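PDB 5LUR: avidin from Gallus gallus, which binds biotin very tightly in its natural form and here, as an engineered tetramer, holds progesterone in the ligand pocket of its beta-barrel. Local coordinates for residues 94-99 with 121-126; 18-23 with 35-40; 79-84 with 101-106. The protein carries 12 engineered substitutions. All blocks are in the same frame, centred on the assembly; numbering follows the deposited sequence.

Interaction 1: 94-99 with 121-126. Engineered in segment 121-126: Tyr121 (natural residue Ile). With STR (progesterone), chain C.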
loop_
_atom_site.group_PDB
_atom_site.type_symbol
_atom_site.label_atom_id
_atom_site.label_comp_id
_atom_site.label_asym_id
_atom_site.label_seq_id
_atom_site.Cartn_x
_atom_site.Cartn_y
_atom_site.Cartn_z
ATOM N N LYS A 94 -15.127 -22.147 -8.094
ATOM C CA LYS A 94 -15.589 -21.311 -6.959
ATOM C C LYS A 94 -15.318 -19.825 -7.240
ATOM O O LYS A 94 -14.285 -19.465 -7.818
ATOM C CB LYS A 94 -14.983 -21.748 -5.606
ATOM C CG LYS A 94 -15.984 -22.442 -4.681
ATOM C CD LYS A 94 -15.317 -23.070 -3.452
ATOM C CE LYS A 94 -14.939 -22.057 -2.372
ATOM N NZ LYS A 94 -16.013 -21.916 -1.348
ATOM N N GLU A 95 -16.280 -18.993 -6.855
ATOM C CA GLU A 95 -16.147 -17.545 -6.910
ATOM C C GLU A 95 -15.387 -17.054 -5.697
ATOM O O GLU A 95 -15.770 -17.343 -4.564
ATOM C CB GLU A 95 -17.498 -16.850 -6.866
ATOM C CG GLU A 95 -18.386 -16.984 -8.090
ATOM C CD GLU A 95 -19.797 -16.565 -7.747
ATOM O OE1 GLU A 95 -20.422 -17.273 -6.920
ATOM O OE2 GLU A 95 -20.263 -15.520 -8.247
ATOM N N VAL A 96 -14.358 -16.255 -5.940
ATOM C CA VAL A 96 -13.558 -15.706 -4.870
ATOM C C VAL A 96 -13.275 -14.233 -5.129
ATOM O O VAL A 96 -13.001 -13.843 -6.258
ATOM C CB VAL A 96 -12.283 -16.545 -4.639
ATOM C CG1 VAL A 96 -11.917 -17.350 -5.856
ATOM C CG2 VAL A 96 -11.094 -15.693 -4.218
ATOM N N LEU A 97 -13.365 -13.427 -4.077
ATOM C CA LEU A 97 -12.966 -12.028 -4.125
ATOM C C LEU A 97 -11.538 -11.936 -3.585
ATOM O O LEU A 97 -11.302 -12.318 -2.450
ATOM C CB LEU A 97 -13.918 -11.177 -3.274
ATOM C CG LEU A 97 -15.411 -11.412 -3.504
ATOM C CD1 LEU A 97 -16.310 -10.681 -2.508
ATOM C CD2 LEU A 97 -15.759 -11.002 -4.922
ATOM N N LYS A 98 -10.585 -11.477 -4.394
ATOM C CA LYS A 98 -9.227 -11.159 -3.898
ATOM C C LYS A 98 -9.202 -9.643 -3.761
ATOM O O LYS A 98 -9.448 -8.941 -4.731
ATOM C CB LYS A 98 -8.091 -11.612 -4.832
ATOM C CG LYS A 98 -8.229 -12.980 -5.479
ATOM C CD LYS A 98 -7.816 -14.148 -4.595
ATOM C CE LYS A 98 -6.438 -14.708 -4.930
ATOM N NZ LYS A 98 -5.384 -14.037 -4.119
ATOM N N THR A 99 -8.925 -9.162 -2.557
ATOM C CA THR A 99 -9.051 -7.758 -2.224
ATOM C C THR A 99 -7.801 -7.277 -1.517
ATOM O O THR A 99 -7.105 -8.044 -0.869
ATOM C CB THR A 99 -10.292 -7.450 -1.319
ATOM O OG1 THR A 99 -10.056 -7.833 0.046
ATOM C CG2 THR A 99 -11.514 -8.181 -1.812
ATOM N N TYR A 121 -4.721 -7.157 3.103
ATOM C CA TYR A 121 -5.397 -7.932 2.046
ATOM C C TYR A 121 -6.506 -8.780 2.675
ATOM O O TYR A 121 -6.539 -8.982 3.909
ATOM C CB TYR A 121 -4.396 -8.814 1.288
ATOM C CG TYR A 121 -3.863 -9.903 2.154
ATOM C CD1 TYR A 121 -2.805 -9.672 3.047
ATOM C CD2 TYR A 121 -4.454 -11.172 2.136
ATOM C CE1 TYR A 121 -2.341 -10.691 3.887
ATOM C CE2 TYR A 121 -4.012 -12.195 2.971
ATOM C CZ TYR A 121 -2.962 -11.962 3.838
ATOM O OH TYR A 121 -2.574 -13.004 4.643
ATOM N N ASN A 122 -7.418 -9.252 1.828
ATOM C CA ASN A 122 -8.430 -10.191 2.257
ATOM C C ASN A 122 -8.918 -10.984 1.102
ATOM O O ASN A 122 -9.123 -10.432 0.030
ATOM C CB ASN A 122 -9.613 -9.458 2.868
ATOM C CG ASN A 122 -9.800 -9.775 4.321
ATOM O OD1 ASN A 122 -9.602 -10.915 4.749
ATOM N ND2 ASN A 122 -10.218 -8.790 5.091
ATOM N N ILE A 123 -9.129 -12.276 1.338
ATOM C CA ILE A 123 -9.720 -13.179 0.354
ATOM C C ILE A 123 -11.082 -13.623 0.865
ATOM O O ILE A 123 -11.162 -14.210 1.945
ATOM C CB ILE A 123 -8.863 -14.417 0.179
ATOM C CG1 ILE A 123 -7.451 -13.983 -0.208
ATOM C CG2 ILE A 123 -9.485 -15.346 -0.854
ATOM C CD1 ILE A 123 -6.408 -15.080 -0.150
ATOM N N PHE A 124 -12.130 -13.328 0.103
ATOM C CA PHE A 124 -13.481 -13.754 0.440
ATOM C C PHE A 124 -14.008 -14.904 -0.430
ATOM O O PHE A 124 -13.763 -14.987 -1.625
ATOM C CB PHE A 124 -14.469 -12.598 0.302
ATOM C CG PHE A 124 -14.183 -11.429 1.196
ATOM C CD1 PHE A 124 -13.325 -10.412 0.786
ATOM C CD2 PHE A 124 -14.793 -11.326 2.432
ATOM C CE1 PHE A 124 -13.073 -9.327 1.599
ATOM C CE2 PHE A 124 -14.546 -10.241 3.245
ATOM C CZ PHE A 124 -13.682 -9.241 2.831
ATOM N N THR A 125 -14.772 -15.775 0.185
ATOM C CA THR A 125 -15.468 -16.831 -0.536
ATOM C C THR A 125 -16.889 -16.842 -0.021
ATOM O O THR A 125 -17.170 -16.271 1.048
ATOM C CB THR A 125 -14.830 -18.208 -0.302
ATOM O OG1 THR A 125 -14.799 -18.474 1.098
ATOM C CG2 THR A 125 -13.400 -18.259 -0.844
ATOM N N ARG A 126 -17.776 -17.463 -0.796
ATOM C CA ARG A 126 -19.187 -17.570 -0.419
ATOM C C ARG A 126 -19.407 -18.447 0.804
ATOM O O ARG A 126 -18.618 -19.350 1.102
ATOM C CB ARG A 126 -20.048 -18.040 -1.599
ATOM C CG ARG A 126 -20.326 -16.908 -2.569
ATOM C CD ARG A 126 -21.520 -17.202 -3.418
ATOM N NE ARG A 126 -21.557 -16.375 -4.629
ATOM C CZ ARG A 126 -21.898 -15.081 -4.681
ATOM N NH1 ARG A 126 -22.229 -14.389 -3.585
ATOM N NH2 ARG A 126 -21.900 -14.470 -5.853
HETATM C C1 STR C . -12.365 -5.452 14.241
HETATM C C2 STR C . -11.644 -5.159 15.552
HETATM C C3 STR C . -11.635 -3.685 15.903
HETATM O O3 STR C . -11.440 -3.363 17.061
HETATM C C4 STR C . -11.846 -2.633 14.877
HETATM C C5 STR C . -12.121 -2.924 13.585
HETATM C C6 STR C . -12.156 -1.765 12.599
HETATM C C7 STR C . -11.352 -2.095 11.328
HETATM C C8 STR C . -11.419 -3.559 10.804
HETATM C C9 STR C . -11.255 -4.591 11.980
HETATM C C10 STR C . -12.342 -4.378 13.086
HETATM C C11 STR C . -11.077 -6.069 11.505
HETATM C C12 STR C . -10.123 -6.271 10.317
HETATM C C13 STR C . -10.438 -5.325 9.146
HETATM C C14 STR C . -10.413 -3.870 9.647
HETATM C C15 STR C . -10.403 -3.054 8.357
HETATM C C16 STR C . -9.624 -3.926 7.385
HETATM C C17 STR C . -9.338 -5.270 8.087
HETATM C C18 STR C . -11.787 -5.720 8.483
HETATM C C19 STR C . -13.759 -4.485 12.452
HETATM C C20 STR C . -9.231 -6.554 7.244
HETATM O O20 STR C . -9.738 -6.635 6.129
HETATM C C21 STR C . -8.495 -7.760 7.798
#
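Thr99 and Asn122 form an antiparallel hydrogen-bonded pair between strands 95-104 and 117-126, neighbours in the beta-barrel of the avidin fold. The side chain of Thr99 begins with CB 3.5 Å from Asn122 O. Beyond it OG1 lies between the backbone N and the carbonyl carbon (chi1 77°), which directs it at the partner strand: it donates to Asn122 O over 2.8 Å and lies at the edge of the Phe124 ring. That carbonyl also accepts from Thr99 N. The other branch, CG2, meets Phe124 CD1 at 3.9 Å. A threonine suits this buried place because one branch feeds a carbonyl while the other packs on a ring. Asn122 turns its amide nitrogen toward progesterone O20. Leu97 CD1 packs against Phe124 CB on the same face. On the reverse face Val96 CG2 lies 3.7 Å from Ile123 CG2.

At the far end Arg126 grips Glu95 in a side-on salt bridge, and its NH1 bonds to Thr11 O. A leucine in its place would probably leave the Glu95 carboxylate without its charged mate and Thr11 O without this donor. With the two planes 54° apart, NE bonds to OE1 (2.7 Å) and NH2 to OE2 (3.1 Å) of Glu95.

Interaction 2: 18-23 with 35-40. Engineered in segment 18-23: Met18 (natural residue Leu), Asn19 (natural residue Gly), His20 (natural residue Ser). Engineered in segment 35-40: Ala39 (natural residue Thr), Thr40 (natural residue Ala). With STR (progesterone), chain C.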
loop_
_atom_site.group_PDB
_atom_site.type_symbol
_atom_site.label_atom_id
_atom_site.label_comp_id
_atom_site.label_asym_id
_atom_site.label_seq_id
_atom_site.Cartn_x
_atom_site.Cartn_y
_atom_site.Cartn_z
ATOM N N MET A 18 -11.082 -14.793 8.777
ATOM C CA MET A 18 -11.337 -14.273 10.118
ATOM C C MET A 18 -12.793 -14.364 10.558
ATOM O O MET A 18 -13.145 -13.785 11.570
ATOM C CB MET A 18 -10.925 -12.811 10.161
ATOM C CG MET A 18 -9.582 -12.548 9.529
ATOM S SD MET A 18 -9.030 -10.890 9.929
ATOM C CE MET A 18 -7.434 -10.904 9.106
ATOM N N ASN A 19 -13.638 -15.055 9.799
ATOM C CA ASN A 19 -15.081 -15.196 10.108
ATOM C C ASN A 19 -15.887 -13.915 10.158
ATOM O O ASN A 19 -16.891 -13.820 10.889
ATOM C CB ASN A 19 -15.271 -15.985 11.387
ATOM C CG ASN A 19 -14.534 -17.284 11.328
ATOM O OD1 ASN A 19 -13.373 -17.377 11.736
ATOM N ND2 ASN A 19 -15.164 -18.277 10.715
ATOM N N HIS A 20 -15.458 -12.941 9.355
ATOM C CA HIS A 20 -16.294 -11.813 9.048
ATOM C C HIS A 20 -17.347 -12.332 8.104
ATOM O O HIS A 20 -17.154 -13.363 7.462
ATOM C CB HIS A 20 -15.497 -10.725 8.381
ATOM C CG HIS A 20 -14.433 -10.157 9.251
ATOM N ND1 HIS A 20 -13.409 -9.379 8.759
ATOM C CD2 HIS A 20 -14.219 -10.272 10.581
ATOM C CE1 HIS A 20 -12.616 -9.029 9.754
ATOM N NE2 HIS A 20 -13.088 -9.551 10.870
ATOM N N ASN A 21 -18.490 -11.667 8.079
ATOM C CA ASN A 21 -19.550 -11.980 7.139
ATOM C C ASN A 21 -19.909 -10.655 6.532
ATOM O O ASN A 21 -20.225 -9.695 7.237
ATOM C CB ASN A 21 -20.760 -12.626 7.817
ATOM C CG ASN A 21 -20.379 -13.831 8.680
ATOM O OD1 ASN A 21 -20.919 -14.021 9.778
ATOM N ND2 ASN A 21 -19.430 -14.640 8.198
ATOM N N MET A 22 -19.794 -10.595 5.221
ATOM C CA MET A 22 -20.113 -9.421 4.458
ATOM C C MET A 22 -21.292 -9.830 3.591
ATOM O O MET A 22 -21.280 -10.915 3.024
ATOM C CB MET A 22 -18.893 -9.060 3.620
ATOM C CG MET A 22 -19.123 -7.976 2.576
ATOM S SD MET A 22 -17.591 -7.553 1.748
ATOM C CE MET A 22 -17.469 -8.726 0.409
ATOM N N THR A 23 -22.305 -8.979 3.498
ATOM C CA THR A 23 -23.522 -9.280 2.733
ATOM C C THR A 23 -23.808 -8.152 1.765
ATOM O O THR A 23 -23.969 -7.006 2.191
ATOM C CB THR A 23 -24.765 -9.427 3.638
ATOM O OG1 THR A 23 -24.509 -10.406 4.656
ATOM C CG2 THR A 23 -25.989 -9.832 2.806
ATOM N N GLY A 35 -24.325 -2.782 1.254
ATOM C CA GLY A 35 -24.361 -4.029 1.989
ATOM C C GLY A 35 -24.001 -3.825 3.412
ATOM O O GLY A 35 -24.105 -2.731 3.919
ATOM N N THR A 36 -23.507 -4.875 4.030
ATOM C CA THR A 36 -23.203 -4.838 5.446
ATOM C C THR A 36 -21.920 -5.598 5.713
ATOM O O THR A 36 -21.695 -6.622 5.104
ATOM C CB THR A 36 -24.393 -5.452 6.223
ATOM O OG1 THR A 36 -25.541 -4.607 6.050
ATOM C CG2 THR A 36 -24.117 -5.568 7.688
ATOM N N TYR A 37 -21.101 -5.100 6.631
ATOM C CA TYR A 37 -19.936 -5.818 7.111
ATOM C C TYR A 37 -20.085 -6.137 8.603
ATOM O O TYR A 37 -20.090 -5.241 9.461
ATOM C CB TYR A 37 -18.695 -4.986 6.865
ATOM C CG TYR A 37 -17.427 -5.784 6.713
ATOM C CD1 TYR A 37 -16.825 -6.393 7.810
ATOM C CD2 TYR A 37 -16.809 -5.911 5.467
ATOM C CE1 TYR A 37 -15.651 -7.115 7.661
ATOM C CE2 TYR A 37 -15.632 -6.627 5.316
ATOM C CZ TYR A 37 -15.059 -7.232 6.403
ATOM O OH TYR A 37 -13.895 -7.947 6.236
ATOM N N ILE A 38 -20.209 -7.429 8.901
ATOM C CA ILE A 38 -20.349 -7.910 10.265
ATOM C C ILE A 38 -18.979 -8.393 10.708
ATOM O O ILE A 38 -18.331 -9.117 9.964
ATOM C CB ILE A 38 -21.362 -9.065 10.339
ATOM C CG1 ILE A 38 -22.726 -8.686 9.702
ATOM C CG2 ILE A 38 -21.569 -9.456 11.782
ATOM C CD1 ILE A 38 -22.941 -9.107 8.239
ATOM N N ALA A 39 -18.523 -7.993 11.890
ATOM C CA ALA A 39 -17.247 -8.506 12.415
ATOM C C ALA A 39 -17.156 -8.530 13.938
ATOM O O ALA A 39 -17.663 -7.632 14.615
ATOM C CB ALA A 39 -16.082 -7.718 11.856
ATOM N N THR A 40 -16.487 -9.562 14.458
ATOM C CA THR A 40 -16.150 -9.650 15.887
ATOM C C THR A 40 -15.213 -8.485 16.257
ATOM O O THR A 40 -14.308 -8.159 15.498
ATOM C CB THR A 40 -15.541 -11.037 16.289
ATOM O OG1 THR A 40 -14.595 -11.483 15.305
ATOM C CG2 THR A 40 -16.641 -12.106 16.449
HETATM C C1 STR C . -12.365 -5.452 14.241
HETATM C C2 STR C . -11.644 -5.159 15.552
HETATM C C3 STR C . -11.635 -3.685 15.903
HETATM O O3 STR C . -11.440 -3.363 17.061
HETATM C C4 STR C . -11.846 -2.633 14.877
HETATM C C5 STR C . -12.121 -2.924 13.585
HETATM C C6 STR C . -12.156 -1.765 12.599
HETATM C C7 STR C . -11.352 -2.095 11.328
HETATM C C8 STR C . -11.419 -3.559 10.804
HETATM C C9 STR C . -11.255 -4.591 11.980
HETATM C C10 STR C . -12.342 -4.378 13.086
HETATM C C11 STR C . -11.077 -6.069 11.505
HETATM C C12 STR C . -10.123 -6.271 10.317
HETATM C C13 STR C . -10.438 -5.325 9.146
HETATM C C14 STR C . -10.413 -3.870 9.647
HETATM C C15 STR C . -10.403 -3.054 8.357
HETATM C C16 STR C . -9.624 -3.926 7.385
HETATM C C17 STR C . -9.338 -5.270 8.087
HETATM C C18 STR C . -11.787 -5.720 8.483
HETATM C C19 STR C . -13.759 -4.485 12.452
HETATM C C20 STR C . -9.231 -6.554 7.244
HETATM O O20 STR C . -9.738 -6.635 6.129
HETATM C C21 STR C . -8.495 -7.760 7.798
HETATM O O HOH W 1 -16.010 -12.289 13.039
#
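The beta hairpin of strands 21-24 and 32-40 brings His20, just ahead of its first strand, against Tyr37 at the wall of the ligand pocket. His20 ND1 and Tyr37 OH share a hydrogen bond of 2.9 Å in which either could be the donor, and each partner sits at the edge of the other's ring. The rings themselves meet obliquely, with planes 66° apart. Tyr37 carries its CG on the far side of CB from its own backbone N (chi1 -153°), and the long phenol then brings OH back toward the neighbouring strand.

His20, an engineered residue, is held between two more engineered residues, Ala39 and Met18. The methyl CB of Ala39 makes a CH-pi contact over one face, 3.8 Å from the centroid of the His20 ring, while CB of Met18 lies above the opposite face, toward its rim. The imidazole CE1 then looks onto the steroid, 3.6 Å from C18 of progesterone, and Met18 reaches C21 of the same ligand with CE. Trp74 meets the Tyr37 ring edge-to-face, and Met18 also packs on Trp114 of the fourth subunit.

Farther along, the strands pair by backbone bonds, Asn21 with Ile38 and Thr23 with Thr36. These four residues face away from the barrel interior and are partly exposed; polar Asn21, Thr23 and Thr36 tolerate solvent, and the beta-branched threonines and Ile38 suit a strand. Met22 points inward instead, and its flexible thioether makes a Met-aromatic contact, SD lying 4.1 Å from Tyr37 CD2 and oblique to the ring.

Where the strands part, a water bridges the engineered residues Asn19 and Thr40: it donates weakly to Asn19 O and accepts from Thr40 N at 3.1 Å.

Interaction 3: 79-84 with 101-106. With STR (progesterone), chain C.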
loop_
_atom_site.group_PDB
_atom_site.type_symbol
_atom_site.label_atom_id
_atom_site.label_comp_id
_atom_site.label_asym_id
_atom_site.label_seq_id
_atom_site.Cartn_x
_atom_site.Cartn_y
_atom_site.Cartn_z
ATOM N N SER A 79 -12.732 5.435 12.303
ATOM C CA SER A 79 -11.988 5.032 11.127
ATOM C C SER A 79 -12.857 4.812 9.903
ATOM O O SER A 79 -14.080 4.790 9.963
ATOM C CB SER A 79 -11.219 3.761 11.440
ATOM O OG SER A 79 -10.402 3.978 12.568
ATOM N N THR A 80 -12.190 4.657 8.781
ATOM C CA THR A 80 -12.838 4.291 7.533
ATOM C C THR A 80 -11.925 3.291 6.833
ATOM O O THR A 80 -10.701 3.418 6.900
ATOM C CB THR A 80 -13.005 5.535 6.639
ATOM O OG1 THR A 80 -13.818 6.480 7.310
ATOM C CG2 THR A 80 -13.658 5.214 5.334
ATOM N N THR A 81 -12.505 2.320 6.149
ATOM C CA THR A 81 -11.701 1.366 5.406
ATOM C C THR A 81 -12.231 1.295 4.003
ATOM O O THR A 81 -13.430 1.233 3.856
ATOM C CB THR A 81 -11.741 -0.050 6.055
ATOM O OG1 THR A 81 -11.031 -0.024 7.298
ATOM C CG2 THR A 81 -11.115 -1.104 5.141
ATOM N N VAL A 82 -11.349 1.265 2.998
ATOM C CA VAL A 82 -11.777 1.019 1.633
ATOM C C VAL A 82 -11.175 -0.284 1.123
ATOM O O VAL A 82 -10.024 -0.566 1.376
ATOM C CB VAL A 82 -11.441 2.176 0.658
ATOM C CG1 VAL A 82 -12.336 3.381 0.908
ATOM C CG2 VAL A 82 -9.978 2.570 0.734
ATOM N N PHE A 83 -11.967 -1.065 0.399
ATOM C CA PHE A 83 -11.520 -2.317 -0.245
ATOM C C PHE A 83 -11.587 -2.193 -1.752
ATOM O O PHE A 83 -12.531 -1.610 -2.280
ATOM C CB PHE A 83 -12.444 -3.478 0.119
ATOM C CG PHE A 83 -12.299 -3.974 1.528
ATOM C CD1 PHE A 83 -12.918 -3.309 2.587
ATOM C CD2 PHE A 83 -11.604 -5.157 1.790
ATOM C CE1 PHE A 83 -12.821 -3.797 3.902
ATOM C CE2 PHE A 83 -11.496 -5.648 3.081
ATOM C CZ PHE A 83 -12.097 -4.962 4.152
ATOM N N THR A 84 -10.598 -2.732 -2.450
ATOM C CA THR A 84 -10.732 -2.919 -3.895
ATOM C C THR A 84 -10.215 -4.290 -4.315
ATOM O O THR A 84 -9.382 -4.894 -3.639
ATOM C CB THR A 84 -10.065 -1.805 -4.740
ATOM O OG1 THR A 84 -10.496 -1.932 -6.096
ATOM C CG2 THR A 84 -8.584 -1.952 -4.770
ATOM N N TRP A 101 -6.933 -3.616 0.881
ATOM C CA TRP A 101 -7.620 -2.561 1.563
ATOM C C TRP A 101 -6.712 -1.519 2.183
ATOM O O TRP A 101 -5.536 -1.764 2.418
ATOM C CB TRP A 101 -8.512 -3.168 2.643
ATOM C CG TRP A 101 -7.841 -4.102 3.643
ATOM C CD1 TRP A 101 -7.904 -5.453 3.639
ATOM C CD2 TRP A 101 -7.061 -3.741 4.794
ATOM N NE1 TRP A 101 -7.209 -5.975 4.688
ATOM C CE2 TRP A 101 -6.686 -4.951 5.432
ATOM C CE3 TRP A 101 -6.626 -2.524 5.343
ATOM C CZ2 TRP A 101 -5.886 -4.982 6.606
ATOM C CZ3 TRP A 101 -5.836 -2.552 6.489
ATOM C CH2 TRP A 101 -5.469 -3.781 7.105
ATOM N N LEU A 102 -7.295 -0.353 2.468
ATOM C CA LEU A 102 -6.615 0.703 3.231
ATOM C C LEU A 102 -7.481 1.092 4.396
ATOM O O LEU A 102 -8.633 1.413 4.208
ATOM C CB LEU A 102 -6.370 1.945 2.381
ATOM C CG LEU A 102 -5.462 1.749 1.193
ATOM C CD1 LEU A 102 -5.569 2.925 0.264
ATOM C CD2 LEU A 102 -4.033 1.574 1.670
ATOM N N LEU A 103 -6.920 1.078 5.587
ATOM C CA LEU A 103 -7.655 1.452 6.763
ATOM C C LEU A 103 -7.135 2.775 7.275
ATOM O O LEU A 103 -5.964 2.867 7.690
ATOM C CB LEU A 103 -7.498 0.380 7.827
ATOM C CG LEU A 103 -7.814 0.756 9.270
ATOM C CD1 LEU A 103 -9.243 1.205 9.443
ATOM C CD2 LEU A 103 -7.531 -0.463 10.120
ATOM N N ARG A 104 -8.015 3.778 7.251
ATOM C CA ARG A 104 -7.704 5.133 7.677
ATOM C C ARG A 104 -8.141 5.355 9.117
ATOM O O ARG A 104 -9.311 5.187 9.441
ATOM C CB ARG A 104 -8.409 6.144 6.783
ATOM C CG ARG A 104 -8.234 7.593 7.206
ATOM C CD ARG A 104 -6.774 7.992 7.073
ATOM N NE ARG A 104 -6.425 9.158 7.870
ATOM C CZ ARG A 104 -5.572 10.110 7.499
ATOM N NH1 ARG A 104 -4.958 10.080 6.315
ATOM N NH2 ARG A 104 -5.340 11.137 8.316
ATOM N N SER A 105 -7.198 5.746 9.963
ATOM C CA SER A 105 -7.507 6.136 11.329
ATOM C C SER A 105 -7.733 7.637 11.434
ATOM O O SER A 105 -7.281 8.416 10.595
ATOM C CB SER A 105 -6.375 5.710 12.267
ATOM O OG SER A 105 -6.438 4.312 12.501
ATOM N N SER A 106 -8.441 8.048 12.474
ATOM C CA SER A 106 -8.596 9.471 12.771
ATOM C C SER A 106 -7.412 9.957 13.561
ATOM O O SER A 106 -7.121 9.405 14.621
ATOM C CB SER A 106 -9.840 9.711 13.603
ATOM O OG SER A 106 -10.061 11.106 13.689
HETATM C C1 STR C . -12.365 -5.452 14.241
HETATM C C2 STR C . -11.644 -5.159 15.552
HETATM C C3 STR C . -11.635 -3.685 15.903
HETATM O O3 STR C . -11.440 -3.363 17.061
HETATM C C4 STR C . -11.846 -2.633 14.877
HETATM C C5 STR C . -12.121 -2.924 13.585
HETATM C C6 STR C . -12.156 -1.765 12.599
HETATM C C7 STR C . -11.352 -2.095 11.328
HETATM C C8 STR C . -11.419 -3.559 10.804
HETATM C C9 STR C . -11.255 -4.591 11.980
HETATM C C10 STR C . -12.342 -4.378 13.086
HETATM C C11 STR C . -11.077 -6.069 11.505
HETATM C C12 STR C . -10.123 -6.271 10.317
HETATM C C13 STR C . -10.438 -5.325 9.146
HETATM C C14 STR C . -10.413 -3.870 9.647
HETATM C C15 STR C . -10.403 -3.054 8.357
HETATM C C16 STR C . -9.624 -3.926 7.385
HETATM C C17 STR C . -9.338 -5.270 8.087
HETATM C C18 STR C . -11.787 -5.720 8.483
HETATM C C19 STR C . -13.759 -4.485 12.452
HETATM C C20 STR C . -9.231 -6.554 7.244
HETATM O O20 STR C . -9.738 -6.635 6.129
HETATM C C21 STR C . -8.495 -7.760 7.798
HETATM O O HOH W 2 -9.465 6.139 14.419
#
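Phe83 and Trp101 make the tight end of this beta hairpin contact, side by side and pointing into the avidin barrel. Trp101 CB stands over one face of Phe83, 3.9 Å from the ring centroid, and Phe83 CE2 touches Trp101 CD1 at 3.6 Å. Trp101 holds CG between its backbone N and carbonyl carbon (chi1 54°), which helps turn the indole broadside to the steroid, whose C16 lies above its centre. Broad aromatic surfaces, which in natural avidin line the biotin pocket, here lie against the steroid. Beside them Thr81 OG1 comes 3.3 Å from progesterone C15 and is hydrogen-bonded to Trp74. On the other face Val82 CG2 packs on Leu102 CB. Reciprocal backbone hydrogen bonds pair Val82 with Leu102 and Thr80 with Arg104.

Toward Ser79 and Ser105 the contact opens into partly exposed loop. Here small hydroxyls replace rings, and a water 3.0 Å from Ser79 OG accepts from Ser106 N, linking the two segments.

Strand 80-89 pairs on its other edge with 67-72 through Thr81 and Phe83, and strand 95-104 with 117-126 through Trp101 and Leu103. Buried Arg104 spends NH1 on a salt bridge to Asp113 and NH2 on Gln86 of the third subunit. Val82 packs on Phe83 of that subunit and Leu102 on Val119 of the fourth, so the two strands sit at the heart of the tetramer.

Overall arrangement
All three interactions join neighbouring strands of one barrel, and all reach the same progesterone. Strand 95-104 serves two of them: one edge of its first half meets 117-126 in interaction 1, the other edge of its second half meets 80-89 in interaction 3, and their centres lie about 18 Å apart. Interaction 3 is the most buried, and an aromatic pair dominates its chemistry; interactions 1 and 2 are partly buried, the former closed at one end by a salt bridge, the latter built round a histidine-tyrosine hydrogen bond. Inside the barrel the contacts converge: Tyr37 of interaction 2 packs on Phe124 of interaction 1 and Phe83 of interaction 3.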